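Local coordinates for protein endoglucanase A (Clostridium cellulolyticum, PDB 1EDG) that probably hydrolyses internal beta-1,4-glucosidic bonds of cellulose, as a family 5 glycoside hydrolase built on a TIM barrel, at residues D92-Q104 with K143-F156. Residues are numbered along the deposited sequence; the frame is centred on the assembly and turned at random.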
loop_
_atom_site.group_PDB
_atom_site.type_symbol
_atom_site.label_atom_id
_atom_site.label_comp_id
_atom_site.label_asym_id
_atom_site.label_seq_id
_atom_site.Cartn_x
_atom_site.Cartn_y
_atom_site.Cartn_z
ATOM N N ASP A 92 -3.022 24.320 13.190
ATOM C CA ASP A 92 -2.767 24.230 11.758
ATOM C C ASP A 92 -2.045 22.942 11.348
ATOM O O ASP A 92 -1.669 22.781 10.187
ATOM C CB ASP A 92 -1.974 25.453 11.291
ATOM C CG ASP A 92 -0.618 25.586 11.982
ATOM O OD1 ASP A 92 -0.378 24.919 13.004
ATOM O OD2 ASP A 92 0.214 26.371 11.497
ATOM N N TYR A 93 -1.815 22.052 12.308
ATOM C CA TYR A 93 -1.143 20.779 12.057
ATOM C C TYR A 93 0.173 20.943 11.295
ATOM O O TYR A 93 0.415 20.247 10.307
ATOM C CB TYR A 93 -2.067 19.818 11.292
ATOM C CG TYR A 93 -3.384 19.534 11.976
ATOM C CD1 TYR A 93 -3.489 18.542 12.947
ATOM C CD2 TYR A 93 -4.528 20.260 11.650
ATOM C CE1 TYR A 93 -4.700 18.276 13.578
ATOM C CE2 TYR A 93 -5.746 20.003 12.276
ATOM C CZ TYR A 93 -5.825 19.013 13.237
ATOM O OH TYR A 93 -7.033 18.766 13.848
ATOM N N LYS A 94 1.019 21.861 11.752
ATOM C CA LYS A 94 2.307 22.107 11.111
ATOM C C LYS A 94 3.223 20.896 11.285
ATOM O O LYS A 94 3.405 20.396 12.402
ATOM C CB LYS A 94 2.963 23.353 11.714
ATOM C CG LYS A 94 4.355 23.671 11.184
ATOM C CD LYS A 94 4.362 23.914 9.672
ATOM C CE LYS A 94 3.542 25.146 9.271
ATOM N NZ LYS A 94 3.516 25.358 7.786
ATOM N N ILE A 95 3.781 20.414 10.178
ATOM C CA ILE A 95 4.672 19.258 10.205
ATOM C C ILE A 95 6.098 19.679 10.543
ATOM O O ILE A 95 6.628 20.634 9.972
ATOM C CB ILE A 95 4.677 18.505 8.836
ATOM C CG1 ILE A 95 3.289 17.924 8.546
ATOM C CG2 ILE A 95 5.709 17.379 8.851
ATOM C CD1 ILE A 95 3.145 17.348 7.148
ATOM N N SER A 96 6.705 18.968 11.485
ATOM C CA SER A 96 8.077 19.246 11.890
ATOM C C SER A 96 9.023 19.166 10.695
ATOM O O SER A 96 9.024 18.166 9.970
ATOM C CB SER A 96 8.522 18.225 12.931
ATOM O OG SER A 96 9.921 18.321 13.140
ATOM N N ASP A 97 9.854 20.188 10.515
ATOM C CA ASP A 97 10.812 20.209 9.410
ATOM C C ASP A 97 11.869 19.112 9.534
ATOM O O ASP A 97 12.390 18.629 8.531
ATOM C CB ASP A 97 11.498 21.571 9.313
ATOM C CG ASP A 97 10.578 22.646 8.777
ATOM O OD1 ASP A 97 10.027 22.451 7.671
ATOM O OD2 ASP A 97 10.409 23.684 9.456
ATOM N N VAL A 98 12.182 18.726 10.767
ATOM C CA VAL A 98 13.175 17.686 11.024
ATOM C C VAL A 98 12.663 16.362 10.468
ATOM O O VAL A 98 13.408 15.621 9.829
ATOM C CB VAL A 98 13.489 17.565 12.552
ATOM C CG1 VAL A 98 14.263 16.292 12.859
ATOM C CG2 VAL A 98 14.296 18.765 13.005
ATOM N N TRP A 99 11.382 16.088 10.690
ATOM C CA TRP A 99 10.766 14.860 10.205
ATOM C C TRP A 99 10.626 14.905 8.687
ATOM O O TRP A 99 10.958 13.932 8.002
ATOM C CB TRP A 99 9.398 14.671 10.848
ATOM C CG TRP A 99 8.701 13.411 10.446
ATOM C CD1 TRP A 99 7.605 13.308 9.639
ATOM C CD2 TRP A 99 9.002 12.076 10.886
ATOM N NE1 TRP A 99 7.197 12.001 9.559
ATOM C CE2 TRP A 99 8.034 11.220 10.312
ATOM C CE3 TRP A 99 9.989 11.520 11.714
ATOM C CZ2 TRP A 99 8.020 9.838 10.541
ATOM C CZ3 TRP A 99 9.973 10.140 11.943
ATOM C CH2 TRP A 99 8.993 9.319 11.357
ATOM N N MET A 100 10.153 16.037 8.165
ATOM C CA MET A 100 9.973 16.206 6.722
ATOM C C MET A 100 11.291 16.019 5.967
ATOM O O MET A 100 11.329 15.353 4.927
ATOM C CB MET A 100 9.382 17.584 6.402
ATOM C CG MET A 100 8.981 17.763 4.941
ATOM S SD MET A 100 7.584 16.711 4.428
ATOM C CE MET A 100 6.225 17.834 4.680
ATOM N N ASN A 101 12.370 16.587 6.500
ATOM C CA ASN A 101 13.687 16.471 5.870
ATOM C C ASN A 101 14.149 15.024 5.755
ATOM O O ASN A 101 14.671 14.619 4.716
ATOM C CB ASN A 101 14.737 17.283 6.635
ATOM C CG ASN A 101 14.537 18.776 6.494
ATOM O OD1 ASN A 101 13.835 19.242 5.592
ATOM N ND2 ASN A 101 15.145 19.541 7.393
ATOM N N ARG A 102 13.956 14.251 6.818
ATOM C CA ARG A 102 14.359 12.853 6.828
ATOM C C ARG A 102 13.523 12.030 5.839
ATOM O O ARG A 102 14.062 11.197 5.104
ATOM C CB ARG A 102 14.269 12.280 8.243
ATOM C CG ARG A 102 14.637 10.804 8.356
ATOM C CD ARG A 102 16.029 10.494 7.794
ATOM N NE ARG A 102 16.274 9.053 7.789
ATOM C CZ ARG A 102 17.099 8.425 6.953
ATOM N NH1 ARG A 102 17.787 9.095 6.040
ATOM N NH2 ARG A 102 17.204 7.107 7.007
ATOM N N VAL A 103 12.215 12.278 5.805
ATOM C CA VAL A 103 11.338 11.566 4.876
ATOM C C VAL A 103 11.805 11.825 3.442
ATOM O O VAL A 103 11.930 10.889 2.642
ATOM C CB VAL A 103 9.856 12.006 5.037
ATOM C CG1 VAL A 103 8.985 11.386 3.930
ATOM C CG2 VAL A 103 9.334 11.574 6.402
ATOM N N GLN A 104 12.093 13.084 3.127
ATOM C CA GLN A 104 12.547 13.444 1.786
ATOM C C GLN A 104 13.877 12.775 1.427
ATOM O O GLN A 104 14.128 12.463 0.266
ATOM C CB GLN A 104 12.663 14.964 1.645
ATOM C CG GLN A 104 13.062 15.417 0.251
ATOM C CD GLN A 104 13.020 16.916 0.089
ATOM O OE1 GLN A 104 13.223 17.662 1.045
ATOM N NE2 GLN A 104 12.755 17.370 -1.122
ATOM N N LYS A 143 -9.711 19.329 8.311
ATOM C CA LYS A 143 -8.590 20.217 8.597
ATOM C C LYS A 143 -7.276 19.449 8.562
ATOM O O LYS A 143 -6.284 19.936 8.013
ATOM C CB LYS A 143 -8.759 20.908 9.950
ATOM C CG LYS A 143 -10.059 21.671 10.085
ATOM C CD LYS A 143 -10.327 22.559 8.871
ATOM C CE LYS A 143 -11.774 23.072 8.843
ATOM N NZ LYS A 143 -12.805 21.989 8.701
ATOM N N TYR A 144 -7.280 18.241 9.115
ATOM C CA TYR A 144 -6.076 17.414 9.140
ATOM C C TYR A 144 -5.609 17.051 7.725
ATOM O O TYR A 144 -4.469 17.337 7.337
ATOM C CB TYR A 144 -6.312 16.136 9.957
ATOM C CG TYR A 144 -5.070 15.274 10.087
ATOM C CD1 TYR A 144 -4.050 15.626 10.973
ATOM C CD2 TYR A 144 -4.882 14.150 9.276
ATOM C CE1 TYR A 144 -2.870 14.891 11.048
ATOM C CE2 TYR A 144 -3.701 13.404 9.343
ATOM C CZ TYR A 144 -2.700 13.785 10.231
ATOM O OH TYR A 144 -1.521 13.082 10.300
ATOM N N ILE A 145 -6.507 16.444 6.954
ATOM C CA ILE A 145 -6.211 16.022 5.586
ATOM C C ILE A 145 -5.755 17.176 4.688
ATOM O O ILE A 145 -4.749 17.064 3.985
ATOM C CB ILE A 145 -7.442 15.277 4.957
ATOM C CG1 ILE A 145 -7.645 13.911 5.623
ATOM C CG2 ILE A 145 -7.278 15.116 3.442
ATOM C CD1 ILE A 145 -6.509 12.902 5.397
ATOM N N THR A 146 -6.470 18.294 4.726
ATOM C CA THR A 146 -6.114 19.437 3.897
ATOM C C THR A 146 -4.804 20.125 4.313
ATOM O O THR A 146 -4.003 20.509 3.454
ATOM C CB THR A 146 -7.261 20.474 3.833
ATOM O OG1 THR A 146 -7.575 20.931 5.154
ATOM C CG2 THR A 146 -8.501 19.857 3.221
ATOM N N SER A 147 -4.572 20.264 5.619
ATOM C CA SER A 147 -3.350 20.911 6.112
ATOM C C SER A 147 -2.107 20.081 5.808
ATOM O O SER A 147 -1.112 20.584 5.288
ATOM C CB SER A 147 -3.436 21.139 7.623
ATOM O OG SER A 147 -4.556 21.938 7.958
ATOM N N VAL A 148 -2.170 18.804 6.161
ATOM C CA VAL A 148 -1.056 17.884 5.944
ATOM C C VAL A 148 -0.735 17.733 4.456
ATOM O O VAL A 148 0.429 17.847 4.050
ATOM C CB VAL A 148 -1.345 16.508 6.605
ATOM C CG1 VAL A 148 -0.363 15.464 6.134
ATOM C CG2 VAL A 148 -1.265 16.646 8.124
ATOM N N TRP A 149 -1.761 17.550 3.629
ATOM C CA TRP A 149 -1.506 17.393 2.208
ATOM C C TRP A 149 -1.042 18.655 1.506
ATOM O O TRP A 149 -0.264 18.581 0.556
ATOM C CB TRP A 149 -2.679 16.710 1.501
ATOM C CG TRP A 149 -2.592 15.228 1.679
ATOM C CD1 TRP A 149 -3.404 14.443 2.433
ATOM C CD2 TRP A 149 -1.566 14.369 1.163
ATOM N NE1 TRP A 149 -2.947 13.147 2.434
ATOM C CE2 TRP A 149 -1.818 13.074 1.659
ATOM C CE3 TRP A 149 -0.451 14.574 0.335
ATOM C CZ2 TRP A 149 -0.992 11.981 1.359
ATOM C CZ3 TRP A 149 0.366 13.491 0.038
ATOM C CH2 TRP A 149 0.089 12.212 0.547
ATOM N N ALA A 150 -1.452 19.819 2.002
ATOM C CA ALA A 150 -1.004 21.073 1.400
ATOM C C ALA A 150 0.506 21.197 1.633
ATOM O O ALA A 150 1.246 21.639 0.757
ATOM C CB ALA A 150 -1.738 22.268 2.024
ATOM N N GLN A 151 0.951 20.780 2.813
ATOM C CA GLN A 151 2.363 20.832 3.171
ATOM C C GLN A 151 3.200 19.816 2.391
ATOM O O GLN A 151 4.282 20.148 1.894
ATOM C CB GLN A 151 2.532 20.604 4.671
ATOM C CG GLN A 151 1.938 21.704 5.530
ATOM C CD GLN A 151 2.014 21.368 6.996
ATOM O OE1 GLN A 151 3.070 21.494 7.617
ATOM N NE2 GLN A 151 0.907 20.909 7.554
ATOM N N ILE A 152 2.714 18.580 2.304
ATOM C CA ILE A 152 3.431 17.544 1.566
ATOM C C ILE A 152 3.526 17.943 0.093
ATOM O O ILE A 152 4.601 17.870 -0.512
ATOM C CB ILE A 152 2.757 16.164 1.709
ATOM C CG1 ILE A 152 2.793 15.719 3.172
ATOM C CG2 ILE A 152 3.493 15.126 0.849
ATOM C CD1 ILE A 152 1.940 14.509 3.460
ATOM N N ALA A 153 2.419 18.419 -0.467
ATOM C CA ALA A 153 2.398 18.849 -1.859
ATOM C C ALA A 153 3.402 19.980 -2.119
ATOM O O ALA A 153 4.096 19.985 -3.137
ATOM C CB ALA A 153 0.993 19.289 -2.251
ATOM N N ALA A 154 3.495 20.932 -1.195
ATOM C CA ALA A 154 4.417 22.049 -1.365
ATOM C C ALA A 154 5.874 21.599 -1.311
ATOM O O ALA A 154 6.694 22.057 -2.101
ATOM C CB ALA A 154 4.159 23.123 -0.312
ATOM N N ARG A 155 6.191 20.694 -0.393
ATOM C CA ARG A 155 7.560 20.211 -0.257
ATOM C C ARG A 155 8.033 19.420 -1.472
ATOM O O ARG A 155 9.165 19.598 -1.921
ATOM C CB ARG A 155 7.718 19.368 1.017
ATOM C CG ARG A 155 9.092 18.710 1.179
ATOM C CD ARG A 155 10.229 19.735 1.279
ATOM N NE ARG A 155 10.266 20.395 2.582
ATOM C CZ ARG A 155 11.106 20.074 3.565
ATOM N NH1 ARG A 155 11.993 19.095 3.403
ATOM N NH2 ARG A 155 11.046 20.722 4.721
ATOM N N PHE A 156 7.165 18.569 -2.014
ATOM C CA PHE A 156 7.527 17.743 -3.162
ATOM C C PHE A 156 7.013 18.246 -4.507
ATOM O O PHE A 156 6.937 17.478 -5.470
ATOM C CB PHE A 156 7.061 16.309 -2.924
ATOM C CG PHE A 156 7.719 15.647 -1.746
ATOM C CD1 PHE A 156 8.926 14.964 -1.898
ATOM C CD2 PHE A 156 7.137 15.709 -0.482
ATOM C CE1 PHE A 156 9.543 14.351 -0.810
ATOM C CE2 PHE A 156 7.743 15.101 0.614
ATOM C CZ PHE A 156 8.949 14.419 0.452
HETATM O O HOH W 1 11.904 20.391 -1.823
#
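Y93 lays one ring face over Y144: Y144 CA sits 4.2 Å from the centroid of the Y93 ring as a CH-pi contact, and the Y144 ring turns its edge, at Y93 CD1, to the same ring in a T-shaped pair, planes at 89°. V148 CG2 lies over one face of the Y144 ring, and R155 CG over one face of the F156 ring. The guanidinium of R155 has M100 CG over its centre, 3.4 Å from R155 CZ, while D97, N101 and Q104 present oxygens around its edge. R155 NH1 donates to N101 OD1 (2.9 Å) and to Q104 OE1 (3.0 Å), both near the guanidinium plane; R155 NH2 adds a weak bond to N101 OD1 and a long salt bridge to D97 OD1. With CG anti to the backbone N (chi1 175°) and bends at chi2 and chi3, the arginine side chain folds into a hole on the surface of helix 97-111 formed by D97, M100, N101 and Q104. Beside it, M100 SD meets the F156 ring obliquely in a Met-aromatic contact. Midway, the Q151 amide grips the backbone of the short strand 94-95 and the residue before it: I95 N reaches a lone pair of Q151 OE1 at 2.9 Å, nearly straight at 172°, and Q151 NE2 gives its hydrogens to Y93 O (2.9 Å) and S147 O (3.1 Å). Next to this amide, I95 CD1 packs on V148 CG1 and I152 CG1. The contact thus joins successive outer helices of the TIM barrel, and ties the excursion after strand 77-80 to helix 138-155, which follows strand 116-120. Three bonds fix the rotation of the Q151 amide, and the nearby D97 carboxylate probably helps balance the charge of R155.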